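Local coordinates for protein endoglucanase E (PDB 2WAO) that pairs endo-1,4-beta-glucanase activity with a family 2 carbohydrate esterase domain, which probably deacetylates plant polysaccharides and binds cello-oligosaccharides in its active site, at residues S146-P149 and K150-N153; W309-I313 and A314-L318. All coordinates share one frame; numbering follows the deposited sequence.

Interactions 1 and 2 come from two loops of the GDSL-type esterase domain that approach the same bound glucan chain. Their centres are 14 Å apart and their nearest atoms about 5 Å apart, without touching. The turn at 146-153 brings Phe147 to one sugar, while 309-318 carries Trp309 and His310 to four others and then enters a helix. Two residues outside both connect them. Tyr136 meets the rings of Phe147 and His310. Glu307 uses its carboxylate to hold Thr148 and Asn151 and its backbone carbonyl to accept from His310 ND1. Ser131, also in the pocket, lies beside His310, consistent with the serine-histidine pair of SGNH esterases.

Interaction 1 of 2, residues S146-P149 and K150-N153; sequences SFTP and KNEN. With BGC (beta-D-glucopyranose), chain B.
Lys150 folds back over Thr148, its NZ donating to Thr148 OG1 at 2.9 Å. CG sits between the backbone N and the carbonyl carbon (chi1 71°), and a bend at the last torsion brings the ammonium round to the hydroxyl. The side chain of Asn151 runs beside that of Thr148, in the same direction, and its backbone N donates to Thr148 O at 3.0 Å. The side-chain amide ND2 and Thr148 OG1 share an outside acceptor, the carboxylate of Glu307, so a small hydroxyl and an amide suit this tight turn. Glu152 N makes the next bond, to Pro149 O at 3.1 Å, giving two successive 3-10 turns that the fixed phi of Pro149 helps to start. A water donates to Pro149 O and Glu152 O. The carboxylate of Glu152 comes up at the edge of Phe147, OE2 3.5 Å from CE1, with the two planes 66° apart; OE1 accepts from Glu96 N. Near the other end of Phe147, its CB lies 3.7 Å from O6 of the glucose of chain B. The turn belongs to the loop between helices 131-134 and 158-165, and Pro149 and Lys150 rest on Trp54 of strand 52-59.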
ATOM      1  N   SER A 146       7.366  20.033   0.516  1.00 12.19           N
ATOM      2  CA  SER A 146       6.962  19.110   1.564  1.00 11.74           C
ATOM      3  C   SER A 146       5.657  18.358   1.218  1.00 10.73           C
ATOM      4  O   SER A 146       5.014  18.626   0.210  1.00  9.88           O
ATOM      5  CB  SER A 146       6.855  19.836   2.883  1.00 12.03           C
ATOM      6  OG  SER A 146       5.960  20.894   2.724  1.00 17.76           O
ATOM      7  N   PHE A 147       5.306  17.407   2.073  1.00  9.77           N
ATOM      8  CA  PHE A 147       4.174  16.538   1.842  1.00  8.26           C
ATOM      9  C   PHE A 147       2.879  17.313   1.603  1.00  8.45           C
ATOM     10  O   PHE A 147       2.514  18.197   2.403  1.00  7.48           O
ATOM     11  CB  PHE A 147       3.976  15.629   3.049  1.00  8.33           C
ATOM     12  CG  PHE A 147       2.833  14.665   2.891  1.00  5.68           C
ATOM     13  CD1 PHE A 147       2.998  13.508   2.108  1.00  8.18           C
ATOM     14  CD2 PHE A 147       1.612  14.887   3.524  1.00  8.08           C
ATOM     15  CE1 PHE A 147       1.932  12.565   1.970  1.00  7.18           C
ATOM     16  CE2 PHE A 147       0.526  13.954   3.396  1.00  6.70           C
ATOM     17  CZ  PHE A 147       0.693  12.813   2.611  1.00  8.51           C
ATOM     18  N   THR A 148       2.184  16.938   0.535  1.00  7.64           N
ATOM     19  CA  THR A 148       0.775  17.340   0.343  1.00  7.55           C
ATOM     20  C   THR A 148      -0.069  16.101   0.016  1.00  7.06           C
ATOM     21  O   THR A 148       0.327  15.254  -0.793  1.00  5.99           O
ATOM     22  CB  THR A 148       0.618  18.415  -0.745  1.00  7.82           C
ATOM     23  OG1 THR A 148       0.883  17.869  -2.025  1.00 10.73           O
ATOM     24  CG2 THR A 148       1.611  19.606  -0.524  1.00  9.22           C
ATOM     25  N   PRO A 149      -1.232  15.950   0.676  1.00  7.11           N
ATOM     26  CA  PRO A 149      -2.113  14.787   0.379  1.00  6.59           C
ATOM     27  C   PRO A 149      -2.432  14.627  -1.109  1.00  6.41           C
ATOM     28  O   PRO A 149      -2.460  13.486  -1.605  1.00  7.42           O
ATOM     29  CB  PRO A 149      -3.377  15.123   1.150  1.00  6.93           C
ATOM     30  CG  PRO A 149      -2.817  15.874   2.385  1.00  7.75           C
ATOM     31  CD  PRO A 149      -1.779  16.791   1.753  1.00  5.27           C
ATOM     32  N   LYS A 150      -2.637  15.747  -1.828  1.00  4.73           N
ATOM     33  CA  LYS A 150      -2.995  15.698  -3.236  1.00  6.16           C
ATOM     34  C   LYS A 150      -1.941  14.987  -4.072  1.00  4.59           C
ATOM     35  O   LYS A 150      -2.269  14.448  -5.124  1.00  5.39           O
ATOM     36  CB  LYS A 150      -3.217  17.113  -3.817  1.00  5.68           C
ATOM     37  CG  LYS A 150      -1.927  17.970  -3.994  1.00  6.21           C
ATOM     38  CD  LYS A 150      -2.271  19.473  -4.124  1.00  9.90           C
ATOM     39  CE  LYS A 150      -1.073  20.308  -4.551  1.00 14.11           C
ATOM     40  NZ  LYS A 150      -0.022  20.178  -3.549  1.00 20.07           N
ATOM     41  N   ASN A 151      -0.685  15.014  -3.618  1.00  4.33           N
ATOM     42  CA  ASN A 151       0.410  14.428  -4.420  1.00  5.14           C
ATOM     43  C   ASN A 151       0.791  12.969  -4.061  1.00  4.73           C
ATOM     44  O   ASN A 151       1.799  12.406  -4.551  1.00  3.24           O
ATOM     45  CB  ASN A 151       1.626  15.364  -4.346  1.00  4.63           C
ATOM     46  CG  ASN A 151       1.525  16.520  -5.357  1.00  6.10           C
ATOM     47  OD1 ASN A 151       0.764  16.449  -6.330  1.00  7.91           O
ATOM     48  ND2 ASN A 151       2.293  17.563  -5.126  1.00  5.99           N
ATOM     49  N   GLU A 152       0.006  12.351  -3.179  1.00  4.76           N
ATOM     50  CA  GLU A 152       0.323  10.995  -2.757  1.00  4.54           C
ATOM     51  C   GLU A 152      -0.585  10.050  -3.526  1.00  4.95           C
ATOM     52  O   GLU A 152      -1.743   9.871  -3.177  1.00  4.62           O
ATOM     53  CB  GLU A 152       0.069  10.849  -1.237  1.00  5.05           C
ATOM     54  CG  GLU A 152       0.273   9.420  -0.669  1.00  5.67           C
ATOM     55  CD  GLU A 152       0.193   9.424   0.868  1.00  8.20           C
ATOM     56  OE1 GLU A 152      -0.930   9.686   1.408  1.00  8.44           O
ATOM     57  OE2 GLU A 152       1.264   9.175   1.516  1.00  5.65           O
ATOM     58  N   ASN A 153      -0.064   9.440  -4.570  1.00  3.46           N
ATOM     59  CA  ASN A 153      -0.864   8.558  -5.392  1.00  3.51           C
ATOM     60  C   ASN A 153      -0.443   7.076  -5.272  1.00  3.28           C
ATOM     61  O   ASN A 153       0.358   6.555  -6.099  1.00  3.66           O
ATOM     62  CB  ASN A 153      -0.827   9.031  -6.858  1.00  2.62           C
ATOM     63  CG  ASN A 153      -1.646   8.161  -7.769  1.00  4.99           C
ATOM     64  OD1 ASN A 153      -1.593   8.298  -9.009  1.00  8.25           O
ATOM     65  ND2 ASN A 153      -2.476   7.317  -7.186  1.00  2.62           N
TER
HETATM   66  C2  BGC B   5       6.408  11.948   9.351  1.00 19.12           C
HETATM   67  C3  BGC B   5       4.906  11.643   9.394  1.00 21.72           C
HETATM   68  C4  BGC B   5       4.097  12.743   8.704  1.00 21.69           C
HETATM   69  C5  BGC B   5       4.603  12.888   7.282  1.00 20.73           C
HETATM   70  C6  BGC B   5       3.767  13.884   6.458  1.00 19.68           C
HETATM   71  C1  BGC B   5       6.807  12.329   7.929  1.00 17.70           C
HETATM   72  O2  BGC B   5       7.181  10.848   9.813  1.00 14.83           O
HETATM   73  O3  BGC B   5       4.485  11.393  10.720  1.00 23.01           O
HETATM   74  O4  BGC B   5       2.739  12.360   8.638  1.00 27.21           O
HETATM   75  O5  BGC B   5       5.941  13.331   7.430  1.00 18.85           O
HETATM   76  O6  BGC B   5       4.178  15.201   6.717  1.00 22.92           O
HETATM   77  O   HOH W   1      -3.662  11.899  -3.340  1.00  8.09           O

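Interaction 2 of 2, residues W309-I313 and A314-L318; sequences WHPSI and ATHQL. With BGC (beta-D-glucopyranose), chain C; BGC (beta-D-glucopyranose), chain D; BGC (beta-D-glucopyranose), chain E; BGC (beta-D-glucopyranose), chain F.
The imidazole of His316 turns its edge to the loop that leads into its helix: CD2 is 3.2 Å from Ser312 O, and a water in the ring plane joins NE2 to Pro311 O. The other nitrogen, ND1, accepts from the backbone N of Tyr158. Trp309 offers a ring face to the glucose of chain D, whose C2 stands 3.9 Å above the plane toward the rim, an apolar platform suited to a sugar. His310 instead presents an edge to the glucose of chain E, with NE2 hydrogen-bonded to O6 at 3.3 Å. Farther along, Ser312 is the N-cap. With chi1 at 64°, its hydroxyl turns back over its own backbone to face Thr315 N, from which OG accepts at 3.1 Å. Thr303 bonds to both hydroxyls, through O to Ser312 OG and through OG1 to Thr315 OG1; a second water accepts from Thr315 OG1 and Ser312 N. Pro311 CB packs on Thr315 CG2 at 3.6 Å, using the methyl branch of the threonine. The helix proper begins with His316 N to Ser312 O, 2.9 Å and nearly straight at 170°, and Gln317 N to Ile313 O, 2.8 Å. The N-cap and two bridging waters probably help to fix the chain just after His310, whose ND1 donates to Glu307 O, consistent with a serine-histidine pair in which a main-chain carbonyl takes the place an aspartate usually has in SGNH hydrolases.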
ATOM      1  N   TRP A 309      12.203  14.348  -1.509  1.00  5.62           N
ATOM      2  CA  TRP A 309      13.092  13.316  -2.107  1.00  6.76           C
ATOM      3  C   TRP A 309      12.482  11.921  -2.193  1.00  6.16           C
ATOM      4  O   TRP A 309      13.219  10.947  -2.451  1.00  7.63           O
ATOM      5  CB  TRP A 309      14.386  13.175  -1.299  1.00  8.32           C
ATOM      6  CG  TRP A 309      15.215  14.424  -1.161  1.00 11.07           C
ATOM      7  CD1 TRP A 309      14.940  15.513  -0.398  1.00 12.71           C
ATOM      8  CD2 TRP A 309      16.481  14.673  -1.781  1.00 15.04           C
ATOM      9  NE1 TRP A 309      15.947  16.445  -0.523  1.00 16.48           N
ATOM     10  CE2 TRP A 309      16.907  15.948  -1.361  1.00 15.72           C
ATOM     11  CE3 TRP A 309      17.279  13.949  -2.678  1.00 14.88           C
ATOM     12  CZ2 TRP A 309      18.095  16.520  -1.798  1.00 16.71           C
ATOM     13  CZ3 TRP A 309      18.483  14.513  -3.109  1.00 15.60           C
ATOM     14  CH2 TRP A 309      18.878  15.785  -2.660  1.00 15.79           C
ATOM     15  N   HIS A 310      11.167  11.772  -1.954  1.00  5.71           N
ATOM     16  CA  HIS A 310      10.585  10.437  -2.112  1.00  5.25           C
ATOM     17  C   HIS A 310      10.525  10.038  -3.600  1.00  4.78           C
ATOM     18  O   HIS A 310      10.684  10.918  -4.517  1.00  6.18           O
ATOM     19  CB  HIS A 310       9.214  10.372  -1.430  1.00  4.78           C
ATOM     20  CG  HIS A 310       9.318  10.438   0.065  1.00  4.94           C
ATOM     21  ND1 HIS A 310       9.684  11.589   0.725  1.00  8.08           N
ATOM     22  CD2 HIS A 310       9.189   9.485   1.020  1.00  7.64           C
ATOM     23  CE1 HIS A 310       9.727  11.362   2.032  1.00  8.85           C
ATOM     24  NE2 HIS A 310       9.414  10.096   2.239  1.00  7.06           N
ATOM     25  N   PRO A 311      10.331   8.722  -3.884  1.00  4.74           N
ATOM     26  CA  PRO A 311      10.429   8.324  -5.306  1.00  5.50           C
ATOM     27  C   PRO A 311       9.382   8.952  -6.250  1.00  4.80           C
ATOM     28  O   PRO A 311       8.218   9.073  -5.892  1.00  4.71           O
ATOM     29  CB  PRO A 311      10.314   6.787  -5.265  1.00  5.41           C
ATOM     30  CG  PRO A 311      10.775   6.419  -3.849  1.00  5.10           C
ATOM     31  CD  PRO A 311      10.197   7.548  -3.001  1.00  3.68           C
ATOM     32  N   SER A 312       9.838   9.286  -7.468  1.00  3.73           N
ATOM     33  CA  SER A 312       8.964   9.737  -8.561  1.00  4.43           C
ATOM     34  C   SER A 312       8.178   8.524  -9.106  1.00  4.53           C
ATOM     35  O   SER A 312       8.515   7.349  -8.774  1.00  3.15           O
ATOM     36  CB  SER A 312       9.857  10.278  -9.695  1.00  4.60           C
ATOM     37  OG  SER A 312      10.654   9.211 -10.216  1.00  4.27           O
ATOM     38  N   ILE A 313       7.175   8.779  -9.956  1.00  3.94           N
ATOM     39  CA  ILE A 313       6.478   7.668 -10.598  1.00  4.99           C
ATOM     40  C   ILE A 313       7.444   6.836 -11.438  1.00  3.85           C
ATOM     41  O   ILE A 313       7.365   5.598 -11.434  1.00  4.10           O
ATOM     42  CB  ILE A 313       5.262   8.147 -11.386  1.00  6.65           C
ATOM     43  CG1 ILE A 313       4.160   8.486 -10.360  1.00  6.22           C
ATOM     44  CG2 ILE A 313       4.741   7.008 -12.304  1.00  7.98           C
ATOM     45  CD1 ILE A 313       3.140   9.391 -10.897  1.00 11.27           C
ATOM     46  N   ALA A 314       8.363   7.497 -12.162  1.00  2.00           N
ATOM     47  CA  ALA A 314       9.353   6.724 -12.892  1.00  2.89           C
ATOM     48  C   ALA A 314      10.161   5.741 -12.037  1.00  3.40           C
ATOM     49  O   ALA A 314      10.412   4.602 -12.449  1.00  2.97           O
ATOM     50  CB  ALA A 314      10.301   7.691 -13.694  1.00  2.99           C
ATOM     51  N   THR A 315      10.579   6.200 -10.858  1.00  3.62           N
ATOM     52  CA  THR A 315      11.327   5.361  -9.930  1.00  4.40           C
ATOM     53  C   THR A 315      10.408   4.204  -9.412  1.00  3.61           C
ATOM     54  O   THR A 315      10.845   3.048  -9.395  1.00  2.84           O
ATOM     55  CB  THR A 315      11.877   6.186  -8.773  1.00  4.10           C
ATOM     56  OG1 THR A 315      12.910   7.090  -9.254  1.00  6.22           O
ATOM     57  CG2 THR A 315      12.506   5.247  -7.695  1.00  3.90           C
ATOM     58  N   HIS A 316       9.149   4.507  -9.085  1.00  3.97           N
ATOM     59  CA  HIS A 316       8.171   3.453  -8.739  1.00  4.54           C
ATOM     60  C   HIS A 316       8.022   2.422  -9.849  1.00  4.68           C
ATOM     61  O   HIS A 316       7.965   1.225  -9.572  1.00  3.96           O
ATOM     62  CB  HIS A 316       6.806   4.037  -8.357  1.00  4.97           C
ATOM     63  CG  HIS A 316       6.747   4.596  -6.962  1.00  4.07           C
ATOM     64  ND1 HIS A 316       6.513   3.802  -5.856  1.00  2.63           N
ATOM     65  CD2 HIS A 316       6.844   5.873  -6.495  1.00  4.31           C
ATOM     66  CE1 HIS A 316       6.438   4.560  -4.772  1.00  3.73           C
ATOM     67  NE2 HIS A 316       6.670   5.818  -5.124  1.00  5.16           N
ATOM     68  N   GLN A 317       7.993   2.885 -11.108  1.00  3.81           N
ATOM     69  CA  GLN A 317       7.899   1.983 -12.223  1.00  4.72           C
ATOM     70  C   GLN A 317       9.117   1.061 -12.297  1.00  3.86           C
ATOM     71  O   GLN A 317       8.942  -0.112 -12.454  1.00  4.69           O
ATOM     72  CB  GLN A 317       7.635   2.732 -13.538  1.00  5.02           C
ATOM     73  CG  GLN A 317       6.227   3.343 -13.519  1.00  5.66           C
ATOM     74  CD  GLN A 317       5.964   4.249 -14.687  1.00 13.15           C
ATOM     75  OE1 GLN A 317       6.763   5.136 -14.995  1.00 12.34           O
ATOM     76  NE2 GLN A 317       4.822   4.043 -15.350  1.00 13.69           N
ATOM     77  N   LEU A 318      10.325   1.599 -12.167  1.00  5.75           N
ATOM     78  CA  LEU A 318      11.545   0.766 -12.137  1.00  6.07           C
ATOM     79  C   LEU A 318      11.492  -0.296 -11.017  1.00  6.09           C
ATOM     80  O   LEU A 318      11.911  -1.447 -11.193  1.00  5.59           O
ATOM     81  CB  LEU A 318      12.795   1.623 -11.934  1.00  6.78           C
ATOM     82  CG  LEU A 318      13.233   2.533 -13.107  1.00 11.52           C
ATOM     83  CD1 LEU A 318      14.550   3.184 -12.762  1.00 14.74           C
ATOM     84  CD2 LEU A 318      13.289   1.704 -14.434  1.00 15.59           C
TER
HETATM   85  C2  BGC C   1      22.110  10.612  -3.381  1.00 47.12           C
HETATM   86  C3  BGC C   1      21.041  11.533  -2.805  1.00 46.13           C
HETATM   87  C4  BGC C   1      21.412  11.988  -1.399  1.00 43.08           C
HETATM   88  C5  BGC C   1      22.853  12.483  -1.347  1.00 45.65           C
HETATM   89  C6  BGC C   1      23.249  12.860   0.075  1.00 45.97           C
HETATM   90  C1  BGC C   1      23.501  11.204  -3.189  1.00 47.74           C
HETATM   91  O1  BGC C   1      24.469  10.284  -3.643  1.00 50.71           O
HETATM   92  O2  BGC C   1      21.869  10.413  -4.756  1.00 46.86           O
HETATM   93  O3  BGC C   1      19.806  10.854  -2.769  1.00 45.80           O
HETATM   94  O4  BGC C   1      20.818  12.708  -1.040  1.00 31.25           O
HETATM   95  O5  BGC C   1      23.714  11.472  -1.822  1.00 47.22           O
HETATM   96  O6  BGC C   1      24.654  12.845   0.191  1.00 46.10           O
HETATM   97  C2  BGC D   2      19.587  13.687   0.793  1.00 23.35           C
HETATM   98  C3  BGC D   2      18.735  13.291   1.992  1.00 21.93           C
HETATM   99  C4  BGC D   2      17.629  12.304   1.589  1.00 19.74           C
HETATM  100  C5  BGC D   2      18.091  11.200   0.622  1.00 21.73           C
HETATM  101  C6  BGC D   2      16.919  10.433   0.022  1.00 22.72           C
HETATM  102  C1  BGC D   2      19.988  12.411   0.061  1.00 25.45           C
HETATM  103  O2  BGC D   2      20.739  14.315   1.267  1.00 25.66           O
HETATM  104  O3  BGC D   2      18.193  14.476   2.535  1.00 18.70           O
HETATM  105  O4  BGC D   2      16.983  12.088   2.746  1.00 17.53           O
HETATM  106  O5  BGC D   2      18.847  11.773  -0.431  1.00 23.00           O
HETATM  107  O6  BGC D   2      17.275   9.654  -1.126  1.00 26.10           O
HETATM  108  C2  BGC E   4      10.252  14.579   5.609  1.00 13.82           C
HETATM  109  C3  BGC E   4       9.367  14.322   6.820  1.00 13.03           C
HETATM  110  C4  BGC E   4       8.678  12.960   6.676  1.00 11.36           C
HETATM  111  C5  BGC E   4       9.756  11.876   6.455  1.00 12.26           C
HETATM  112  C6  BGC E   4       9.224  10.431   6.379  1.00 14.52           C
HETATM  113  C1  BGC E   4      11.220  13.415   5.420  1.00 12.63           C
HETATM  114  O2  BGC E   4      10.922  15.833   5.772  1.00 14.16           O
HETATM  115  O3  BGC E   4       8.382  15.358   6.923  1.00 15.14           O
HETATM  116  O4  BGC E   4       8.147  12.808   7.897  1.00 13.99           O
HETATM  117  O5  BGC E   4      10.498  12.205   5.283  1.00 11.79           O
HETATM  118  O6  BGC E   4       8.318  10.335   5.294  1.00 16.86           O
HETATM  119  C2  BGC F   3      14.891  11.317   3.638  1.00 14.08           C
HETATM  120  C3  BGC F   3      13.420  11.690   3.804  1.00 12.48           C
HETATM  121  C4  BGC F   3      13.277  13.123   4.291  1.00 11.21           C
HETATM  122  C5  BGC F   3      14.056  14.086   3.388  1.00 15.81           C
HETATM  123  C6  BGC F   3      14.077  15.452   4.079  1.00 18.93           C
HETATM  124  C1  BGC F   3      15.598  12.356   2.747  1.00 17.10           C
HETATM  125  O2  BGC F   3      15.023  10.020   3.064  1.00 13.87           O
HETATM  126  O3  BGC F   3      12.811  10.798   4.710  1.00 12.39           O
HETATM  127  O4  BGC F   3      12.026  13.593   4.262  1.00 12.46           O
HETATM  128  O5  BGC F   3      15.419  13.688   3.195  1.00 15.33           O
HETATM  129  O6  BGC F   3      14.836  16.236   3.223  1.00 24.88           O
HETATM  130  O   HOH W   2       6.947   8.160  -3.665  1.00  4.15           O
HETATM  131  O   HOH W   3      12.828   9.163  -7.613  1.00  4.63           O